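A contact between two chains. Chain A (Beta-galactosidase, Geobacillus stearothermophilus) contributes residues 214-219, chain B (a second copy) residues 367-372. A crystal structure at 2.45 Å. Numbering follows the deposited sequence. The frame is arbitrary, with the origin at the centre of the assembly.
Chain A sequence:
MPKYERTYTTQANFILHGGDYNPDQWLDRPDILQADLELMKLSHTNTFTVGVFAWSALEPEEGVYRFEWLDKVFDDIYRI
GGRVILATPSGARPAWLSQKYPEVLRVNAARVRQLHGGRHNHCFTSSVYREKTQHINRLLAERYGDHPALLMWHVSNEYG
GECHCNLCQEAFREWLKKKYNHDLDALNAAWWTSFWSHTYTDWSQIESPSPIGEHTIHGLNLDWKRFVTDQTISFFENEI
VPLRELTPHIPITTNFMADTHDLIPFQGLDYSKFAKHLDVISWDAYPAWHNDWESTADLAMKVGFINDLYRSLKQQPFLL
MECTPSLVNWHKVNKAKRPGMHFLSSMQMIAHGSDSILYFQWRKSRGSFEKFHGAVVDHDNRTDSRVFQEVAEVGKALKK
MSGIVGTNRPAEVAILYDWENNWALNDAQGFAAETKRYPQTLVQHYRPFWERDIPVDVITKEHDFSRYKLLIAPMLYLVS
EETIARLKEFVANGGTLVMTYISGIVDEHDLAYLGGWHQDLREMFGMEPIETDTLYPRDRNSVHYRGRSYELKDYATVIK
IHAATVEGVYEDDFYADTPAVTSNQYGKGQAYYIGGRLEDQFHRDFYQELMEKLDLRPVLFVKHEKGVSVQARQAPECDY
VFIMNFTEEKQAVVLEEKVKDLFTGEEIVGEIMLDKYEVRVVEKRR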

# COMPACT_ATOMS: atom_id res chain seq x y z
N GLU A 214 21.54 -0.11 6.77
CA GLU A 214 22.19 -0.31 5.49
C GLU A 214 21.41 -1.31 4.65
O GLU A 214 21.26 -2.46 5.04
N HIS A 215 20.90 -0.89 3.50
CA HIS A 215 20.18 -1.81 2.62
C HIS A 215 20.57 -1.56 1.17
O HIS A 215 19.91 -2.05 0.25
N THR A 216 21.64 -0.79 0.98
CA THR A 216 22.10 -0.38 -0.34
C THR A 216 23.40 -1.07 -0.77
O THR A 216 23.95 -0.76 -1.84
N ILE A 217 23.92 -1.97 0.06
CA ILE A 217 25.08 -2.76 -0.34
C ILE A 217 24.63 -4.18 -0.72
O ILE A 217 24.27 -4.98 0.14
N HIS A 218 24.66 -4.48 -2.02
CA HIS A 218 24.16 -5.74 -2.54
C HIS A 218 24.89 -6.94 -1.95
O HIS A 218 24.26 -7.94 -1.61
N GLY A 219 26.20 -6.84 -1.82
CA GLY A 219 27.00 -7.96 -1.33
C GLY A 219 26.68 -8.29 0.10
O GLY A 219 26.68 -9.46 0.50
N GLY B 367 30.33 -2.61 -8.36
CA GLY B 367 29.34 -3.21 -7.48
C GLY B 367 28.52 -2.18 -6.73
O GLY B 367 28.66 -0.96 -6.97
N SER B 368 27.66 -2.69 -5.85
CA SER B 368 26.84 -1.89 -4.95
C SER B 368 25.67 -1.21 -5.70
O SER B 368 25.42 -1.47 -6.89
N PHE B 369 24.98 -0.32 -4.99
CA PHE B 369 23.63 0.12 -5.37
C PHE B 369 23.48 0.69 -6.77
O PHE B 369 22.41 0.56 -7.37
N GLU B 370 24.51 1.34 -7.30
CA GLU B 370 24.37 2.00 -8.59
C GLU B 370 25.27 1.42 -9.67
O GLU B 370 25.58 2.10 -10.64
N LYS B 371 25.66 0.16 -9.52
CA LYS B 371 26.47 -0.50 -10.54
C LYS B 371 25.80 -0.55 -11.93
O LYS B 371 26.49 -0.69 -12.94
N PHE B 372 24.47 -0.45 -11.99
CA PHE B 372 23.80 -0.41 -13.30
C PHE B 372 23.23 0.97 -13.64
O PHE B 372 22.47 1.12 -14.60

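The contact is small, 310 Å² over both sides, and it is made by van der Waals packing, including a CH-pi contact and a slid-apart aromatic pair, with no clear hydrogen bond crossing between the stretches. Glu214(A) makes no contact across; its work is local. With chi1 t and chi2 p, its carboxylate folds back so that Glu214(A) OE1 accepts from Thr216(A) OG1 at 2.5 Å and from Thr216(A) N at 3.0 Å, a pairing that ties Glu214(A) to Thr216(A), which does reach chain B. His215(A), chi1 p, is exposed and contributes chiefly its backbone, His215(A) O lying 4.3 Å from Phe369(B) CE1.

Thr216(A) uses rotamer p. Its OG1 is bonded to Glu214(A) OE1, and the methyl, Thr216(A) CG2, lies over one face of the Phe369(B) ring, 4.2 Å from the centroid, in a CH-pi contact, while Thr216(A) CB comes within 3.6 Å of Phe369(B) CD1. The Thr216(A) carbonyl O also meets Phe369(B) CB at 3.3 Å and lies 3.4 Å from Ser368(B) OG. The CA-to-CB bond of Ser368(B) points away, with chi1 t (-150°). Ile217(A), at the N-cap position, points away with chi1 m and chi2 t, and its CG2 approaches Ser368(B) OG no closer than 4.3 Å.

His218(A) points toward chain B, chi1 m, and is covered more than any other residue here. Ser368(B) O lies at the edge of the imidazole, 3.1 Å from His218(A) CD2; that same carbonyl accepts from Lys371(B) N at 3.1 Å, within a type I turn. His218(A) NE2 lies 3.5 Å from Phe369(B) CA. The imidazole and the Phe369(B) ring (chi1 t) run nearly parallel, 13° between planes, but are slid apart with centroids 5.9 Å distant, so they barely overlap. Lys371(B), chi1 p, also points toward chain A and brings NZ within 3.8 Å of His218(A) CD2, the Lys371(B) NZ being hydrogen-bonded elsewhere in the structure. Gly219(A) adds nothing across.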

# COMPACT_ATOMS: atom_id res chain seq x y z
CB GLU A 214 23.62 -0.80 5.69
CG GLU A 214 24.40 -0.93 4.40
CD GLU A 214 24.46 0.39 3.66
OE1 GLU A 214 23.60 0.63 2.77
OE2 GLU A 214 25.36 1.20 3.99
CB HIS A 215 18.67 -1.67 2.82
CG HIS A 215 18.19 -0.25 2.74
ND1 HIS A 215 18.02 0.41 1.55
CD2 HIS A 215 17.88 0.64 3.72
CE1 HIS A 215 17.61 1.65 1.79
NE2 HIS A 215 17.52 1.81 3.10
CB THR A 216 22.32 1.15 -0.41
OG1 THR A 216 23.42 1.52 0.44
CG2 THR A 216 21.07 1.90 0.03
CB ILE A 217 26.16 -2.82 0.77
CG1 ILE A 217 26.46 -1.43 1.33
CG2 ILE A 217 27.44 -3.45 0.24
CD1 ILE A 217 27.51 -1.43 2.46
CB HIS A 218 24.27 -5.78 -4.06
CG HIS A 218 23.42 -4.77 -4.77
ND1 HIS A 218 22.05 -4.71 -4.61
CD2 HIS A 218 23.73 -3.80 -5.66
CE1 HIS A 218 21.56 -3.74 -5.37
NE2 HIS A 218 22.56 -3.16 -6.01
CB SER B 368 27.70 -0.86 -4.20
OG SER B 368 27.15 -0.59 -2.93
CB PHE B 369 23.14 1.16 -4.35
CG PHE B 369 21.64 1.20 -4.20
CD1 PHE B 369 20.96 0.16 -3.58
CD2 PHE B 369 20.91 2.29 -4.66
CE1 PHE B 369 19.58 0.19 -3.42
CE2 PHE B 369 19.52 2.33 -4.51
CZ PHE B 369 18.86 1.28 -3.88
CB GLU B 370 24.63 3.51 -8.43
CG GLU B 370 23.49 4.25 -7.73
CD GLU B 370 23.79 5.73 -7.48
OE1 GLU B 370 24.96 6.15 -7.57
OE2 GLU B 370 22.85 6.49 -7.16
CB LYS B 371 26.86 -1.92 -10.09
CG LYS B 371 25.75 -2.97 -10.14
CD LYS B 371 26.23 -4.26 -9.46
CE LYS B 371 25.34 -5.47 -9.78
NZ LYS B 371 24.03 -5.48 -9.07
CB PHE B 372 22.70 -1.47 -13.37
CG PHE B 372 23.22 -2.87 -13.29
CD1 PHE B 372 24.46 -3.19 -13.82
CD2 PHE B 372 22.50 -3.87 -12.66
CE1 PHE B 372 24.98 -4.47 -13.74
CE2 PHE B 372 23.01 -5.17 -12.58
CZ PHE B 372 24.25 -5.47 -13.12